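Long-range contacts in uncharacterized protein MJ0764 (PDB 2B8M), which is of unknown function but folds as an RmlC-like cupin, a double-stranded beta-helix found here in an assembly of two chains: residues 25-30 against 99-104; 34-39 against 90-95; 48-53 against 73-78; 57-62 against 85-90. All blocks are in the same frame, centred on the assembly; numbering follows the deposited sequence. Where two conformers were deposited one is given.

How the interactions relate
The four contacts show how a double-stranded beta-helix closes by pairing strands distant in sequence. Interactions 1 and 2 lie at two ends of one pairing, strand 28-35 with strand 93-100, with centres about 24 Å apart on opposite sides of the chain's centre. Interaction 3 belongs to the same sheet and is bound to interaction 1 through Val99 N and His50 O, 2.8 Å apart. Interaction 4 lies in the second sheet; Leu51 CD1 of interaction 3 packs 3.7 Å from Met58 SE across the interior. Interactions 2 and 4, with centres about 9 Å apart, share Asn90. No active site is known, and the sulfates near interaction 1 probably come from the crystallisation liquor.

Interaction 1. Residues 25-30 against 99-104; sequences EHVQIN and VKAPHP. With SO4 (sulfate ion), chain B; SO4 (sulfate ion), chain D.
Gln28 and Lys100 meet twice, once through their backbones and once through their side chains. As an antiparallel hydrogen-bonded pair they exchange Gln28 N to Lys100 O at 2.9 Å and Lys100 N to Gln28 O at 2.8 Å. On the face they share, Lys100 bends at chi3 (61°), bringing CE close to the glutamine amide; Lys100 NZ then gives a weak bond to Gln28 OE1 at 2.8 Å, while Asn46 OD1 is its stronger partner. Pro104 comes to the same amide tip to tip, its CD 3.1 Å from Gln28 OE1. The amide's other arm is engaged too: Gln28 NE2 donates to O1 of the chain B sulfate at 3.0 Å and to Asn23 OD1. The His103 ring stands at 59° to this amide, its CD2 3.8 Å from Gln28 CG. Behind the pair, Val27 CG2 touches Lys100 O at 3.2 Å, where the chain heads for the cis peptide before Pro102. Farther out, His26 ND1 donates to O2 of the chain D sulfate at 2.6 Å, the ion lying at the ring edge, and the imidazole stacks on Tyr48 of the second subunit. In the sheet, strand 28-35 runs between strands 17-23 and 93-100, the latter being flanked in turn by strand 49-55; Val99 also packs on Val99 of the second subunit.

Interaction 2. Residues 34-39 against 90-95; sequences LPRGEQ and NSDILE
Arg36 reaches across to residues 90-92, while its own backbone N donates to Asp92 O at 2.9 Å. Its CB rests 3.2 Å from Ser91 O. CG, anti to the backbone N (chi1 -162°), stays near that carbonyl at 3.4 Å from Ser91 O. A bend at chi3 follows, and NE then lies about equally far from Ser91 O and Asp92 OD1. The guanidinium then lies with one face over Ser91 C, offset toward the rim. Its two arms use different partners: NH2 makes a nearly straight salt bridge to Asp92 OD1 at 2.8 Å, and NH1 bonds to Ile89 O and to a water 3.0 Å from NH1 that passes the link on to Asn90 O. Asp92 OD1 sits in the guanidinium plane, yet the arginine meets the carboxylate from above, the two planes being 76° apart. Three anchoring points would fix the rotation of this exposed group. Just before it, Leu34 and Leu94 form an antiparallel hydrogen-bonded pair, with Leu34 N to Leu94 O at 2.7 Å. Here strand 28-35 ends beside the start of strand 93-100; Leu34 packs on Ile86 of strand 83-87, and Leu94 on Ile53 of strand 49-55.

Interaction 3. Residues 48-53 against 73-78; sequences YVHLII and GNIVYV
Two antiparallel strands of a cupin sheet meet where Val49 and Leu51 pair with Val78 and Val76 through four backbone hydrogen bonds. Ile53 N to Asn74 O, at 2.9 Å, and Gly73 N to Ile53 O, at 3.1 Å, carry the pairing to the start of strand 74-78. One face bears His50, Ile52, Ile75 and Tyr77. Tyr77 CG stands anti to its backbone N (chi1 168°), and its CD1 comes over one face of the His50 ring, 3.4 Å from His50 NE2. The rings meet obliquely, with planes 32° apart. Tyr48 runs alongside Tyr77 and points the same way; Tyr77 OH approaches its ring edge near the plane, 3.3 Å from Tyr48 CD1. Ile52 CG1 and Ile75 CG1 lie side by side at 4.1 Å. This face packs on the second subunit, His50 against its Val22 and Ile52 against its Phe97, and Asn74, Ile75 and Tyr77 pair with one of its strands, continuing the sheet across the interface. The apolar reverse face turns to Met58, Leu60 and Leu62 of the other sheet. Strand 49-55 pairs with strand 74-78 while the intervening strands 57-62 and 68-71 join the facing sheet, as expected of the jelly-roll double-stranded beta-helix.

Interaction 4. Residues 57-62 against 85-90; sequences EMTLTL and LIQNIN
Thr59, Glu57 and Leu85 have the most surface buried where strand 57-62 runs beside strand 83-87. Thr59 holds the middle: its N donates to Gln87 O at 2.9 Å, and Gln87 N answers to Thr59 O. Its CG2, anti to the backbone N, is left facing the ends of two neighbours, Gln87 NE2 at 3.9 Å and Ile89 CD1 at 4.1 Å. Thr59 OG1 bonds to Asn69 OD1 and accepts from a water that also donates to Glu57 O and accepts from Asn90 N. A second water joins Thr59 O, Gln87 NE2 and Thr61 OG1. The extended Glu57 side chain crosses Asn90 obliquely, and Asn90 ND2 donates to Glu57 OE2 at 3.0 Å from above the carboxylate plane (47° out of it); Glu57 OE1 makes a salt bridge to Lys71. Leu85 completes the pairing with Thr61 through backbone bonds in both directions. On the reverse face Ile86 takes Leu60 CD1 at 3.8 Å from its CG1, while its CG2 lies 4.0 Å from CG of Met58, a selenomethionine. Met58 and Ile86 reach Leu51 and Phe96 of the facing sheet; that side is apolar, the Thr59, Thr61, Leu85 and Gln87 side mixed, as suits one wall of a cupin barrel.

Interaction 1. Residues 25-30 against 99-104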
# COMPACT_ATOMS: atom_id res chain seq x y z
N GLU A 25 -13.27 1.77 8.74
CA GLU A 25 -13.12 1.51 10.18
C GLU A 25 -11.73 0.96 10.52
O GLU A 25 -11.21 1.18 11.61
CB GLU A 25 -14.21 0.54 10.66
CG GLU A 25 -14.23 0.33 12.18
CD GLU A 25 -15.31 -0.61 12.64
OE1 GLU A 25 -15.96 -1.26 11.78
OE2 GLU A 25 -15.54 -0.70 13.88
N HIS A 26 -11.11 0.27 9.56
CA HIS A 26 -9.94 -0.52 9.84
C HIS A 26 -8.66 0.05 9.29
O HIS A 26 -7.58 -0.35 9.69
CB HIS A 26 -10.13 -1.90 9.22
CG HIS A 26 -11.39 -2.57 9.62
ND1 HIS A 26 -11.67 -2.88 10.93
CD2 HIS A 26 -12.48 -2.93 8.90
CE1 HIS A 26 -12.87 -3.44 11.00
NE2 HIS A 26 -13.39 -3.46 9.78
N VAL A 27 -8.76 0.94 8.30
CA VAL A 27 -7.54 1.34 7.59
C VAL A 27 -7.77 2.63 6.80
O VAL A 27 -8.88 2.93 6.38
CB VAL A 27 -7.00 0.25 6.60
CG1 VAL A 27 -7.80 0.24 5.29
CG2 VAL A 27 -5.53 0.40 6.25
N GLN A 28 -6.68 3.37 6.58
CA GLN A 28 -6.65 4.47 5.64
C GLN A 28 -5.52 4.23 4.63
O GLN A 28 -4.42 3.80 4.98
CB GLN A 28 -6.47 5.82 6.31
CG GLN A 28 -7.52 6.19 7.26
CD GLN A 28 -7.17 7.46 8.02
OE1 GLN A 28 -6.05 7.61 8.54
NE2 GLN A 28 -8.11 8.38 8.10
N ILE A 29 -5.83 4.48 3.36
CA ILE A 29 -4.83 4.38 2.31
C ILE A 29 -4.92 5.62 1.43
O ILE A 29 -5.94 5.91 0.82
CB ILE A 29 -4.98 3.08 1.46
CG1 ILE A 29 -5.03 1.83 2.35
CG2 ILE A 29 -3.82 2.99 0.44
CD1 ILE A 29 -5.25 0.55 1.61
N ASN A 30 -3.82 6.36 1.37
CA ASN A 30 -3.71 7.56 0.53
C ASN A 30 -2.65 7.36 -0.54
O ASN A 30 -1.73 6.55 -0.37
CB ASN A 30 -3.41 8.78 1.42
CG ASN A 30 -4.39 8.93 2.52
OD1 ASN A 30 -5.57 8.60 2.37
ND2 ASN A 30 -3.93 9.43 3.66
N VAL A 99 -0.25 4.01 4.24
CA VAL A 99 -1.13 3.03 4.82
C VAL A 99 -1.16 3.30 6.31
O VAL A 99 -0.13 3.39 6.97
CB VAL A 99 -0.64 1.59 4.56
CG1 VAL A 99 -1.47 0.58 5.35
CG2 VAL A 99 -0.59 1.29 3.08
N LYS A 100 -2.35 3.47 6.86
CA LYS A 100 -2.48 3.77 8.27
C LYS A 100 -3.43 2.78 8.89
O LYS A 100 -4.54 2.56 8.41
CB LYS A 100 -2.95 5.21 8.48
CG LYS A 100 -2.04 6.27 7.89
CD LYS A 100 -2.75 7.59 7.76
CE LYS A 100 -3.19 8.11 9.09
NZ LYS A 100 -3.91 9.40 8.97
N ALA A 101 -2.98 2.15 9.97
CA ALA A 101 -3.82 1.18 10.70
C ALA A 101 -3.41 1.17 12.15
O ALA A 101 -2.21 1.13 12.47
CB ALA A 101 -3.71 -0.21 10.12
N PRO A 102 -4.40 1.19 13.04
CA PRO A 102 -5.85 1.22 12.76
C PRO A 102 -6.30 2.63 12.36
O PRO A 102 -5.48 3.55 12.31
CB PRO A 102 -6.44 0.88 14.12
CG PRO A 102 -5.46 1.46 15.08
CD PRO A 102 -4.13 1.22 14.48
N HIS A 103 -7.58 2.82 12.12
CA HIS A 103 -8.07 4.15 11.82
C HIS A 103 -7.72 5.05 13.03
O HIS A 103 -7.83 4.61 14.19
CB HIS A 103 -9.60 4.15 11.63
CG HIS A 103 -10.11 5.44 11.11
ND1 HIS A 103 -10.35 6.53 11.92
CD2 HIS A 103 -10.33 5.86 9.84
CE1 HIS A 103 -10.76 7.54 11.18
NE2 HIS A 103 -10.75 7.17 9.91
N PRO A 104 -7.26 6.29 12.76
CA PRO A 104 -6.92 7.23 13.83
C PRO A 104 -7.96 7.33 14.95
O PRO A 104 -7.61 7.50 16.12
CB PRO A 104 -6.75 8.54 13.08
CG PRO A 104 -6.22 8.14 11.73
CD PRO A 104 -6.88 6.82 11.43
S SO4 B . -6.42 11.85 8.72
O1 SO4 B . -7.06 10.79 9.51
O2 SO4 B . -6.73 11.66 7.30
O3 SO4 B . -6.90 13.16 9.15
O4 SO4 B . -4.97 11.79 8.91
S SO4 D . -10.01 -2.53 14.09
O1 SO4 D . -9.29 -3.53 14.89
O2 SO4 D . -9.75 -2.71 12.67
O3 SO4 D . -11.46 -2.63 14.28
O4 SO4 D . -9.55 -1.20 14.51

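Interaction 2. Residues 34-39 against 90-95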
# COMPACT_ATOMS: atom_id res chain seq x y z
N LEU A 34 4.47 13.99 -5.21
CA LEU A 34 5.12 15.26 -4.96
C LEU A 34 6.15 15.47 -6.01
O LEU A 34 7.16 14.75 -6.07
CB LEU A 34 5.81 15.27 -3.58
CG LEU A 34 4.89 15.09 -2.37
CD1 LEU A 34 5.75 15.11 -1.13
CD2 LEU A 34 3.84 16.20 -2.31
N PRO A 35 5.91 16.45 -6.88
CA PRO A 35 6.97 16.93 -7.73
C PRO A 35 8.17 17.49 -6.94
O PRO A 35 8.05 17.84 -5.76
CB PRO A 35 6.30 18.06 -8.53
CG PRO A 35 4.86 17.72 -8.49
CD PRO A 35 4.63 17.13 -7.14
N ARG A 36 9.31 17.59 -7.61
CA ARG A 36 10.48 18.18 -6.97
C ARG A 36 10.15 19.54 -6.38
O ARG A 36 9.58 20.39 -7.06
CB ARG A 36 11.66 18.36 -7.94
CG ARG A 36 12.96 18.56 -7.22
CD ARG A 36 14.10 18.91 -8.18
NE ARG A 36 14.38 17.80 -9.09
CZ ARG A 36 15.33 16.90 -8.92
NH1 ARG A 36 16.10 16.89 -7.85
NH2 ARG A 36 15.50 15.96 -9.82
N GLY A 37 10.57 19.74 -5.14
CA GLY A 37 10.42 20.98 -4.40
C GLY A 37 9.14 21.08 -3.60
O GLY A 37 8.87 22.14 -3.01
N GLU A 38 8.31 20.05 -3.62
CA GLU A 38 7.07 20.09 -2.87
C GLU A 38 7.26 19.32 -1.60
O GLU A 38 8.14 18.45 -1.48
CB GLU A 38 5.90 19.50 -3.67
CG GLU A 38 5.65 20.18 -5.04
CD GLU A 38 4.88 21.48 -4.97
OE1 GLU A 38 4.19 21.76 -3.95
OE2 GLU A 38 4.95 22.23 -5.97
N GLN A 39 6.36 19.57 -0.64
CA GLN A 39 6.36 18.82 0.59
C GLN A 39 4.99 18.74 1.21
O GLN A 39 4.12 19.54 0.89
CB GLN A 39 7.33 19.43 1.58
CG GLN A 39 7.02 20.83 2.05
CD GLN A 39 8.22 21.45 2.69
OE1 GLN A 39 9.23 21.64 2.02
NE2 GLN A 39 8.16 21.72 4.00
N ASN A 90 15.06 15.52 -3.89
CA ASN A 90 16.10 14.90 -4.70
C ASN A 90 15.60 14.15 -5.92
O ASN A 90 16.41 13.49 -6.57
CB ASN A 90 16.92 13.95 -3.82
CG ASN A 90 17.67 14.68 -2.70
OD1 ASN A 90 18.10 15.81 -2.87
ND2 ASN A 90 17.76 14.05 -1.54
N SER A 91 14.31 14.22 -6.27
CA SER A 91 13.80 13.50 -7.42
C SER A 91 12.79 14.34 -8.18
O SER A 91 12.21 15.27 -7.61
CB SER A 91 13.17 12.16 -7.03
OG SER A 91 12.00 12.31 -6.23
N ASP A 92 12.63 14.05 -9.46
CA ASP A 92 11.70 14.80 -10.30
C ASP A 92 10.29 14.60 -9.79
O ASP A 92 9.50 15.54 -9.71
CB ASP A 92 11.80 14.36 -11.77
CG ASP A 92 13.04 14.91 -12.47
OD1 ASP A 92 13.66 15.87 -11.95
OD2 ASP A 92 13.40 14.36 -13.53
N ILE A 93 9.99 13.35 -9.45
CA ILE A 93 8.67 12.96 -9.02
C ILE A 93 8.79 11.90 -7.92
O ILE A 93 9.38 10.83 -8.13
CB ILE A 93 7.83 12.34 -10.17
CG1 ILE A 93 7.54 13.35 -11.29
CG2 ILE A 93 6.53 11.76 -9.65
CD1 ILE A 93 6.51 14.43 -10.92
N LEU A 94 8.16 12.16 -6.77
CA LEU A 94 8.11 11.19 -5.69
C LEU A 94 6.69 10.76 -5.61
O LEU A 94 5.81 11.61 -5.52
CB LEU A 94 8.44 11.84 -4.36
CG LEU A 94 8.16 11.17 -3.00
CD1 LEU A 94 8.88 9.83 -2.85
CD2 LEU A 94 8.59 12.05 -1.91
N GLU A 95 6.49 9.45 -5.64
CA GLU A 95 5.18 8.84 -5.57
C GLU A 95 5.18 7.76 -4.49
O GLU A 95 6.02 6.87 -4.50
CB GLU A 95 4.79 8.25 -6.94
CG GLU A 95 3.37 7.80 -6.96
CD GLU A 95 2.92 7.27 -8.30
OE1 GLU A 95 3.75 7.27 -9.24
OE2 GLU A 95 1.75 6.83 -8.42
O HOH W 1 18.50 15.06 -7.68

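Interaction 3. Residues 48-53 against 73-78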
# COMPACT_ATOMS: atom_id res chain seq x y z
N TYR A 48 -0.39 4.40 13.23
CA TYR A 48 0.80 3.71 12.80
C TYR A 48 0.86 3.76 11.27
O TYR A 48 -0.11 3.43 10.58
CB TYR A 48 0.82 2.26 13.32
CG TYR A 48 0.86 2.20 14.80
CD1 TYR A 48 2.06 2.23 15.48
CD2 TYR A 48 -0.33 2.20 15.52
CE1 TYR A 48 2.07 2.19 16.87
CE2 TYR A 48 -0.32 2.19 16.88
CZ TYR A 48 0.89 2.19 17.56
OH TYR A 48 0.90 2.20 18.96
N VAL A 49 2.01 4.21 10.75
CA VAL A 49 2.14 4.58 9.32
C VAL A 49 3.15 3.73 8.60
O VAL A 49 4.23 3.46 9.12
CB VAL A 49 2.57 6.06 9.17
CG1 VAL A 49 2.83 6.47 7.69
CG2 VAL A 49 1.55 6.97 9.82
N HIS A 50 2.79 3.33 7.39
CA HIS A 50 3.72 2.79 6.42
C HIS A 50 3.63 3.52 5.09
O HIS A 50 2.54 3.72 4.56
CB HIS A 50 3.54 1.29 6.19
CG HIS A 50 3.88 0.45 7.36
ND1 HIS A 50 2.99 0.22 8.39
CD2 HIS A 50 5.03 -0.19 7.71
CE1 HIS A 50 3.57 -0.56 9.30
NE2 HIS A 50 4.82 -0.78 8.93
N LEU A 51 4.79 3.92 4.62
CA LEU A 51 4.98 4.72 3.43
C LEU A 51 5.54 3.78 2.38
O LEU A 51 6.63 3.26 2.53
CB LEU A 51 5.98 5.87 3.72
CG LEU A 51 5.55 6.79 4.86
CD1 LEU A 51 6.66 7.79 5.16
CD2 LEU A 51 4.25 7.47 4.52
N ILE A 52 4.78 3.53 1.32
CA ILE A 52 5.21 2.60 0.27
C ILE A 52 5.69 3.42 -0.92
O ILE A 52 4.89 4.01 -1.66
CB ILE A 52 4.06 1.64 -0.14
CG1 ILE A 52 3.52 0.84 1.05
CG2 ILE A 52 4.57 0.73 -1.24
CD1 ILE A 52 2.20 0.13 0.79
N ILE A 53 6.99 3.47 -1.12
CA ILE A 53 7.55 4.39 -2.12
C ILE A 53 7.67 3.69 -3.46
O ILE A 53 8.42 2.72 -3.58
CB ILE A 53 8.88 4.92 -1.66
CG1 ILE A 53 8.73 5.53 -0.26
CG2 ILE A 53 9.42 5.97 -2.65
CD1 ILE A 53 9.96 6.09 0.27
N GLY A 73 11.15 1.35 -3.93
CA GLY A 73 11.54 0.02 -3.44
C GLY A 73 11.62 -0.07 -1.92
O GLY A 73 11.93 -1.11 -1.39
N ASN A 74 11.36 1.03 -1.23
CA ASN A 74 11.31 1.04 0.25
C ASN A 74 9.90 1.14 0.77
O ASN A 74 9.06 1.85 0.19
CB ASN A 74 12.09 2.22 0.84
CG ASN A 74 13.60 2.05 0.78
OD1 ASN A 74 14.27 2.93 0.23
ND2 ASN A 74 14.14 0.98 1.37
N ILE A 75 9.63 0.45 1.87
CA ILE A 75 8.47 0.70 2.69
C ILE A 75 9.03 1.16 4.01
O ILE A 75 9.88 0.48 4.59
CB ILE A 75 7.62 -0.55 2.89
CG1 ILE A 75 7.14 -1.09 1.56
CG2 ILE A 75 6.49 -0.28 3.89
CD1 ILE A 75 6.36 -2.37 1.71
N VAL A 76 8.58 2.33 4.44
CA VAL A 76 9.10 2.93 5.66
C VAL A 76 7.99 3.01 6.70
O VAL A 76 6.94 3.62 6.47
CB VAL A 76 9.68 4.33 5.41
CG1 VAL A 76 10.23 4.92 6.75
CG2 VAL A 76 10.74 4.33 4.34
N TYR A 77 8.24 2.42 7.86
CA TYR A 77 7.35 2.47 9.01
C TYR A 77 7.63 3.70 9.85
O TYR A 77 8.79 3.93 10.22
CB TYR A 77 7.57 1.26 9.90
CG TYR A 77 6.92 1.33 11.26
CD1 TYR A 77 5.54 1.45 11.40
CD2 TYR A 77 7.69 1.27 12.41
CE1 TYR A 77 4.96 1.48 12.67
CE2 TYR A 77 7.13 1.30 13.67
CZ TYR A 77 5.77 1.39 13.80
OH TYR A 77 5.25 1.44 15.07
N VAL A 78 6.59 4.46 10.17
CA VAL A 78 6.70 5.56 11.14
C VAL A 78 5.70 5.24 12.25
O VAL A 78 4.53 5.07 11.98
CB VAL A 78 6.36 6.96 10.57
CG1 VAL A 78 6.54 8.02 11.65
CG2 VAL A 78 7.21 7.27 9.37

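Interaction 4. Residues 57-62 against 85-90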
# COMPACT_ATOMS: atom_id res chain seq x y z
N GLU A 57 12.48 9.72 -4.74
CA GLU A 57 13.21 9.71 -3.50
C GLU A 57 12.54 10.65 -2.51
O GLU A 57 12.25 11.80 -2.84
CB GLU A 57 14.64 10.16 -3.75
CG GLU A 57 15.54 10.18 -2.51
CD GLU A 57 16.99 10.47 -2.87
OE1 GLU A 57 17.43 10.03 -3.96
OE2 GLU A 57 17.69 11.14 -2.08
N MSE A 58 12.30 10.12 -1.31
CA MSE A 58 11.68 10.86 -0.24
C MSE A 58 12.73 11.29 0.74
O MSE A 58 13.61 10.51 1.05
CB MSE A 58 10.70 9.95 0.50
CG MSE A 58 10.13 10.57 1.75
SE MSE A 58 9.02 9.30 2.72
CE MSE A 58 7.57 9.06 1.31
N THR A 59 12.63 12.52 1.23
CA THR A 59 13.42 12.98 2.34
C THR A 59 12.45 13.07 3.52
O THR A 59 11.49 13.85 3.52
CB THR A 59 14.09 14.33 2.00
OG1 THR A 59 14.95 14.14 0.88
CG2 THR A 59 14.93 14.83 3.15
N LEU A 60 12.72 12.24 4.52
CA LEU A 60 11.86 12.06 5.68
C LEU A 60 12.60 12.52 6.94
O LEU A 60 13.66 12.03 7.26
CB LEU A 60 11.53 10.58 5.82
CG LEU A 60 10.62 10.24 7.00
CD1 LEU A 60 9.25 10.85 6.79
CD2 LEU A 60 10.51 8.73 7.17
N THR A 61 12.08 13.54 7.60
CA THR A 61 12.64 14.01 8.85
C THR A 61 11.67 13.66 9.96
O THR A 61 10.51 14.11 9.96
CB THR A 61 12.94 15.54 8.83
OG1 THR A 61 13.70 15.86 7.64
CG2 THR A 61 13.77 15.91 10.01
N LEU A 62 12.16 12.88 10.93
CA LEU A 62 11.39 12.47 12.06
C LEU A 62 12.00 13.06 13.32
O LEU A 62 13.22 12.98 13.55
CB LEU A 62 11.35 10.95 12.19
CG LEU A 62 10.77 10.15 11.03
CD1 LEU A 62 10.74 8.69 11.44
CD2 LEU A 62 9.39 10.63 10.64
N LEU A 85 8.05 15.00 8.73
CA LEU A 85 7.97 15.81 7.52
C LEU A 85 8.46 15.01 6.32
O LEU A 85 9.55 14.40 6.38
CB LEU A 85 8.87 17.00 7.67
CG LEU A 85 8.99 17.91 6.46
CD1 LEU A 85 7.64 18.48 6.15
CD2 LEU A 85 10.04 18.94 6.67
N ILE A 86 7.64 15.02 5.26
CA ILE A 86 7.96 14.41 4.00
C ILE A 86 8.18 15.46 2.97
O ILE A 86 7.29 16.26 2.67
CB ILE A 86 6.81 13.49 3.51
CG1 ILE A 86 6.66 12.28 4.45
CG2 ILE A 86 7.02 12.99 2.11
CD1 ILE A 86 5.39 11.49 4.17
N GLN A 87 9.36 15.42 2.36
CA GLN A 87 9.75 16.33 1.30
C GLN A 87 10.26 15.57 0.09
O GLN A 87 10.81 14.47 0.22
CB GLN A 87 10.88 17.25 1.77
CG GLN A 87 10.62 18.08 3.00
CD GLN A 87 11.88 18.79 3.39
OE1 GLN A 87 12.03 20.01 3.17
NE2 GLN A 87 12.81 18.04 3.94
N ASN A 88 10.02 16.12 -1.11
CA ASN A 88 10.76 15.72 -2.27
C ASN A 88 11.75 16.77 -2.69
O ASN A 88 11.42 17.77 -3.33
CB ASN A 88 9.84 15.37 -3.45
CG ASN A 88 10.62 14.87 -4.67
OD1 ASN A 88 11.80 14.53 -4.59
ND2 ASN A 88 9.97 14.89 -5.81
N ILE A 89 12.99 16.52 -2.31
CA ILE A 89 14.10 17.39 -2.67
C ILE A 89 14.88 16.83 -3.87
O ILE A 89 15.32 17.58 -4.74
CB ILE A 89 15.04 17.54 -1.48
CG1 ILE A 89 14.28 18.12 -0.29
CG2 ILE A 89 16.23 18.42 -1.84
CD1 ILE A 89 15.11 18.24 0.96
N ASN A 90 15.06 15.52 -3.89
CA ASN A 90 16.10 14.90 -4.70
C ASN A 90 15.60 14.15 -5.92
O ASN A 90 16.41 13.49 -6.57
CB ASN A 90 16.92 13.95 -3.82
CG ASN A 90 17.67 14.68 -2.70
OD1 ASN A 90 18.10 15.81 -2.87
ND2 ASN A 90 17.76 14.05 -1.54
O HOH W 2 13.85 13.81 -1.86
O HOH W 3 12.06 16.03 5.36